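Local coordinates for mandelate racemase/muconate lactonizing enzyme family protein (Bradyrhizobium sp. ORS 278, PDB 3TOY) that is of unknown function but belongs to the mandelate racemase/muconate lactonizing enzyme family, pairing an N-terminal domain with an enolase-like C-terminal domain, at residues A[344-356]-A[369-381]. Sequence-based numbering, arbitrary orientation.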
loop_
_atom_site.group_PDB
_atom_site.type_symbol
_atom_site.label_atom_id
_atom_site.label_comp_id
_atom_site.label_asym_id
_atom_site.label_seq_id
_atom_site.Cartn_x
_atom_site.Cartn_y
_atom_site.Cartn_z
ATOM N N ASP A 344 -34.358 24.469 -12.481
ATOM C CA ASP A 344 -34.474 25.891 -12.790
ATOM C C ASP A 344 -35.075 26.698 -11.637
ATOM O O ASP A 344 -36.294 26.883 -11.572
ATOM C CB ASP A 344 -35.319 26.057 -14.061
ATOM C CG ASP A 344 -35.292 27.473 -14.618
ATOM O OD1 ASP A 344 -34.512 28.316 -14.131
ATOM O OD2 ASP A 344 -36.052 27.735 -15.570
ATOM N N PHE A 345 -34.225 27.183 -10.737
ATOM C CA PHE A 345 -34.694 28.002 -9.620
ATOM C C PHE A 345 -34.830 29.477 -9.999
ATOM O O PHE A 345 -35.640 30.201 -9.407
ATOM C CB PHE A 345 -33.742 27.932 -8.421
ATOM C CG PHE A 345 -33.741 26.608 -7.694
ATOM C CD1 PHE A 345 -34.869 26.166 -7.011
ATOM C CD2 PHE A 345 -32.587 25.831 -7.659
ATOM C CE1 PHE A 345 -34.861 24.949 -6.336
ATOM C CE2 PHE A 345 -32.557 24.616 -6.979
ATOM C CZ PHE A 345 -33.692 24.172 -6.313
ATOM N N ALA A 346 -34.019 29.921 -10.951
ATOM C CA ALA A 346 -33.900 31.347 -11.232
ATOM C C ALA A 346 -34.703 31.876 -12.423
ATOM O O ALA A 346 -34.690 33.089 -12.673
ATOM C CB ALA A 346 -32.431 31.735 -11.386
ATOM N N GLY A 347 -35.371 30.997 -13.169
ATOM C CA GLY A 347 -36.000 31.409 -14.425
ATOM C C GLY A 347 -36.943 32.588 -14.201
ATOM O O GLY A 347 -36.979 33.541 -14.981
ATOM N N ALA A 348 -37.683 32.526 -13.105
ATOM C CA ALA A 348 -38.694 33.530 -12.805
ATOM C C ALA A 348 -38.116 34.939 -12.698
ATOM O O ALA A 348 -38.810 35.920 -12.990
ATOM C CB ALA A 348 -39.432 33.154 -11.535
ATOM N N ILE A 349 -36.851 35.058 -12.292
ATOM C CA ILE A 349 -36.248 36.386 -12.114
ATOM C C ILE A 349 -35.178 36.774 -13.135
ATOM O O ILE A 349 -34.486 37.775 -12.969
ATOM C CB ILE A 349 -35.743 36.618 -10.667
ATOM C CG1 ILE A 349 -34.734 35.528 -10.244
ATOM C CG2 ILE A 349 -36.919 36.655 -9.697
ATOM C CD1 ILE A 349 -33.365 35.698 -10.896
ATOM N N LEU A 350 -35.072 36.003 -14.213
ATOM C CA LEU A 350 -34.120 36.305 -15.288
ATOM C C LEU A 350 -34.777 36.917 -16.535
ATOM O O LEU A 350 -35.846 36.477 -16.943
ATOM C CB LEU A 350 -33.415 35.018 -15.724
ATOM C CG LEU A 350 -32.391 34.466 -14.733
ATOM C CD1 LEU A 350 -31.824 33.185 -15.335
ATOM C CD2 LEU A 350 -31.294 35.501 -14.507
ATOM N N THR A 351 -34.113 37.884 -17.169
ATOM C CA THR A 351 -34.617 38.442 -18.437
ATOM C C THR A 351 -34.623 37.385 -19.545
ATOM O O THR A 351 -35.455 37.410 -20.454
ATOM C CB THR A 351 -33.809 39.681 -18.901
ATOM O OG1 THR A 351 -32.490 39.280 -19.295
ATOM C CG2 THR A 351 -33.706 40.713 -17.784
ATOM N N GLU A 352 -33.700 36.437 -19.458
ATOM C CA GLU A 352 -33.634 35.365 -20.442
ATOM C C GLU A 352 -33.456 34.011 -19.762
ATOM O O GLU A 352 -32.332 33.547 -19.559
ATOM C CB GLU A 352 -32.533 35.650 -21.459
ATOM C CG GLU A 352 -33.042 36.480 -22.638
ATOM C CD GLU A 352 -31.953 37.268 -23.332
ATOM O OE1 GLU A 352 -30.802 37.252 -22.849
ATOM O OE2 GLU A 352 -32.252 37.914 -24.359
ATOM N N PRO A 353 -34.576 33.388 -19.387
ATOM C CA PRO A 353 -34.579 32.117 -18.679
ATOM C C PRO A 353 -33.894 31.007 -19.477
ATOM O O PRO A 353 -33.820 31.059 -20.708
ATOM C CB PRO A 353 -36.070 31.810 -18.517
ATOM C CG PRO A 353 -36.733 33.163 -18.542
ATOM C CD PRO A 353 -35.934 33.942 -19.543
ATOM N N LEU A 354 -33.403 30.001 -18.762
ATOM C CA LEU A 354 -32.768 28.848 -19.372
ATOM C C LEU A 354 -33.661 28.207 -20.414
ATOM O O LEU A 354 -34.850 28.036 -20.197
ATOM C CB LEU A 354 -32.449 27.812 -18.281
ATOM C CG LEU A 354 -31.719 26.522 -18.696
ATOM C CD1 LEU A 354 -30.242 26.799 -18.911
ATOM C CD2 LEU A 354 -31.901 25.489 -17.607
ATOM N N ARG A 355 -33.079 27.844 -21.548
ATOM C CA ARG A 355 -33.789 27.069 -22.560
ATOM C C ARG A 355 -33.159 25.688 -22.764
ATOM O O ARG A 355 -31.942 25.565 -22.858
ATOM C CB ARG A 355 -33.791 27.831 -23.895
ATOM C CG ARG A 355 -34.878 28.912 -23.978
ATOM C CD ARG A 355 -34.780 29.764 -25.244
ATOM N NE ARG A 355 -34.145 31.062 -24.997
ATOM C CZ ARG A 355 -34.632 31.996 -24.177
ATOM N NH1 ARG A 355 -35.753 31.779 -23.497
ATOM N NH2 ARG A 355 -33.987 33.147 -24.019
ATOM N N VAL A 356 -33.999 24.661 -22.842
ATOM C CA VAL A 356 -33.560 23.299 -23.149
ATOM C C VAL A 356 -34.065 22.887 -24.525
ATOM O O VAL A 356 -35.269 22.881 -24.772
ATOM C CB VAL A 356 -34.110 22.309 -22.123
ATOM C CG1 VAL A 356 -33.661 20.888 -22.447
ATOM C CG2 VAL A 356 -33.667 22.720 -20.741
ATOM N N GLY A 369 -25.013 35.561 -19.246
ATOM C CA GLY A 369 -26.395 35.627 -19.682
ATOM C C GLY A 369 -27.342 35.801 -18.515
ATOM O O GLY A 369 -28.456 35.299 -18.538
ATOM N N LEU A 370 -26.898 36.513 -17.485
ATOM C CA LEU A 370 -27.710 36.713 -16.294
ATOM C C LEU A 370 -28.020 38.208 -16.147
ATOM O O LEU A 370 -27.155 38.986 -15.763
ATOM C CB LEU A 370 -26.979 36.206 -15.044
ATOM C CG LEU A 370 -26.612 34.711 -14.993
ATOM C CD1 LEU A 370 -25.894 34.402 -13.674
ATOM C CD2 LEU A 370 -27.844 33.857 -15.136
ATOM N N ALA A 371 -29.233 38.601 -16.497
ATOM C CA ALA A 371 -29.703 39.969 -16.270
ATOM C C ALA A 371 -31.059 39.807 -15.631
ATOM O O ALA A 371 -31.790 38.869 -15.959
ATOM C CB ALA A 371 -29.808 40.714 -17.573
ATOM N N TRP A 372 -31.401 40.699 -14.713
ATOM C CA TRP A 372 -32.607 40.513 -13.934
ATOM C C TRP A 372 -33.858 41.077 -14.609
ATOM O O TRP A 372 -33.845 42.176 -15.169
ATOM C CB TRP A 372 -32.462 41.160 -12.564
ATOM C CG TRP A 372 -31.116 40.993 -11.959
ATOM C CD1 TRP A 372 -30.257 41.984 -11.570
ATOM C CD2 TRP A 372 -30.454 39.752 -11.677
ATOM N NE1 TRP A 372 -29.112 41.434 -11.053
ATOM C CE2 TRP A 372 -29.203 40.067 -11.109
ATOM C CE3 TRP A 372 -30.804 38.408 -11.846
ATOM C CZ2 TRP A 372 -28.295 39.088 -10.712
ATOM C CZ3 TRP A 372 -29.899 37.435 -11.452
ATOM C CH2 TRP A 372 -28.660 37.781 -10.893
ATOM N N ASN A 373 -34.929 40.298 -14.551
ATOM C CA ASN A 373 -36.271 40.813 -14.783
ATOM C C ASN A 373 -36.681 41.560 -13.505
ATOM O O ASN A 373 -37.207 40.970 -12.561
ATOM C CB ASN A 373 -37.215 39.650 -15.078
ATOM C CG ASN A 373 -38.671 40.080 -15.174
ATOM O OD1 ASN A 373 -39.011 41.245 -14.951
ATOM N ND2 ASN A 373 -39.537 39.130 -15.503
ATOM N N GLU A 374 -36.410 42.864 -13.470
ATOM C CA GLU A 374 -36.636 43.652 -12.253
ATOM C C GLU A 374 -38.074 43.633 -11.704
ATOM O O GLU A 374 -38.281 43.660 -10.488
ATOM C CB GLU A 374 -36.154 45.094 -12.446
ATOM C CG GLU A 374 -34.639 45.229 -12.579
ATOM C CD GLU A 374 -33.916 44.920 -11.285
ATOM O OE1 GLU A 374 -34.595 44.761 -10.247
ATOM O OE2 GLU A 374 -32.671 44.839 -11.306
ATOM N N SER A 375 -39.075 43.605 -12.580
ATOM C CA SER A 375 -40.442 43.587 -12.082
ATOM C C SER A 375 -40.673 42.297 -11.288
ATOM O O SER A 375 -41.325 42.296 -10.246
ATOM C CB SER A 375 -41.466 43.786 -13.214
ATOM O OG SER A 375 -41.706 42.598 -13.950
ATOM N N ALA A 376 -40.088 41.203 -11.752
ATOM C CA ALA A 376 -40.203 39.943 -11.035
ATOM C C ALA A 376 -39.376 39.954 -9.736
ATOM O O ALA A 376 -39.838 39.480 -8.694
ATOM C CB ALA A 376 -39.813 38.770 -11.943
ATOM N N VAL A 377 -38.173 40.512 -9.795
ATOM C CA VAL A 377 -37.365 40.663 -8.582
ATOM C C VAL A 377 -38.152 41.437 -7.525
ATOM O O VAL A 377 -38.246 41.018 -6.371
ATOM C CB VAL A 377 -36.001 41.344 -8.863
ATOM C CG1 VAL A 377 -35.289 41.680 -7.573
ATOM C CG2 VAL A 377 -35.117 40.454 -9.739
ATOM N N ALA A 378 -38.744 42.560 -7.919
ATOM C CA ALA A 378 -39.568 43.325 -6.990
ATOM C C ALA A 378 -40.672 42.459 -6.378
ATOM O O ALA A 378 -40.935 42.515 -5.182
ATOM C CB ALA A 378 -40.167 44.543 -7.695
ATOM N N LYS A 379 -41.324 41.656 -7.211
ATOM C CA LYS A 379 -42.407 40.790 -6.754
ATOM C C LYS A 379 -41.940 39.772 -5.710
ATOM O O LYS A 379 -42.633 39.513 -4.722
ATOM C CB LYS A 379 -43.019 40.068 -7.958
ATOM C CG LYS A 379 -44.307 39.310 -7.686
ATOM C CD LYS A 379 -44.867 38.762 -8.996
ATOM C CE LYS A 379 -46.363 38.492 -8.912
ATOM N NZ LYS A 379 -46.711 37.561 -7.805
ATOM N N TYR A 380 -40.762 39.194 -5.925
ATOM C CA TYR A 380 -40.296 38.075 -5.076
ATOM C C TYR A 380 -39.232 38.421 -4.032
ATOM O O TYR A 380 -38.835 37.566 -3.237
ATOM C CB TYR A 380 -39.807 36.929 -5.950
ATOM C CG TYR A 380 -40.876 36.435 -6.875
ATOM C CD1 TYR A 380 -42.100 35.998 -6.373
ATOM C CD2 TYR A 380 -40.678 36.408 -8.250
ATOM C CE1 TYR A 380 -43.093 35.551 -7.217
ATOM C CE2 TYR A 380 -41.669 35.949 -9.104
ATOM C CZ TYR A 380 -42.872 35.531 -8.578
ATOM O OH TYR A 380 -43.862 35.083 -9.408
ATOM N N GLN A 381 -38.784 39.670 -4.019
ATOM C CA GLN A 381 -37.791 40.091 -3.048
ATOM C C GLN A 381 -38.292 39.951 -1.623
ATOM O O GLN A 381 -39.463 40.219 -1.333
ATOM C CB GLN A 381 -37.362 41.531 -3.319
ATOM C CG GLN A 381 -36.295 42.052 -2.402
ATOM C CD GLN A 381 -35.676 43.342 -2.933
ATOM O OE1 GLN A 381 -36.217 43.968 -3.854
ATOM N NE2 GLN A 381 -34.555 43.753 -2.346
HETATM O O HOH W 1 -38.370 36.164 -16.051
HETATM O O HOH W 2 -31.083 36.733 -18.261
HETATM O O HOH W 3 -29.566 33.435 -20.882
#
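The backbones of Leu350 and Trp372 pair as a non-hydrogen-bonded antiparallel pair, a single beta bridge, with two backbone hydrogen bonds flanking it. Thr351 N donates to Ala371 O at 2.8 Å, in an almost straight bond (176°). Asn373 N reaches Ile349 O at 3.0 Å from above the carbonyl plane. Two CA-H...O contacts, from Leu350 CA and Trp372 CA, use the same two oxygens.

Apolar contacts lie beside the bridge. With chi1 at 56°, Ile349 turns CG1 back over its own backbone, which carries CD1 to Trp372 CE3, 3.8 Å away. The other branch, CG2, approaches the Tyr380 ring at its edge, 4.0 Å from CD2. Leu350 CD2 touches Leu370 CD2 and Trp372 CZ3, both at 3.9 Å. This packing joins the loop after strand 340-342 of the enolase-like barrel to the chain's C-terminal end, which returns to the N-terminal domain. There Leu59 lies against Ile349 and Val377, and Asp61 accepts from Trp372 NE1.

Further polar contacts run through Asn373 and ordered waters. Asn373 is the N-cap of helix 374-380; its OD1 accepts from Ser375 OG and, weakly, from Ala376 N. Its ND2 donates to a water that also lies within hydrogen-bonding distance of Leu350 O and Gly347 O. A second water links Glu352 N, Gly369 O and Ala371 N.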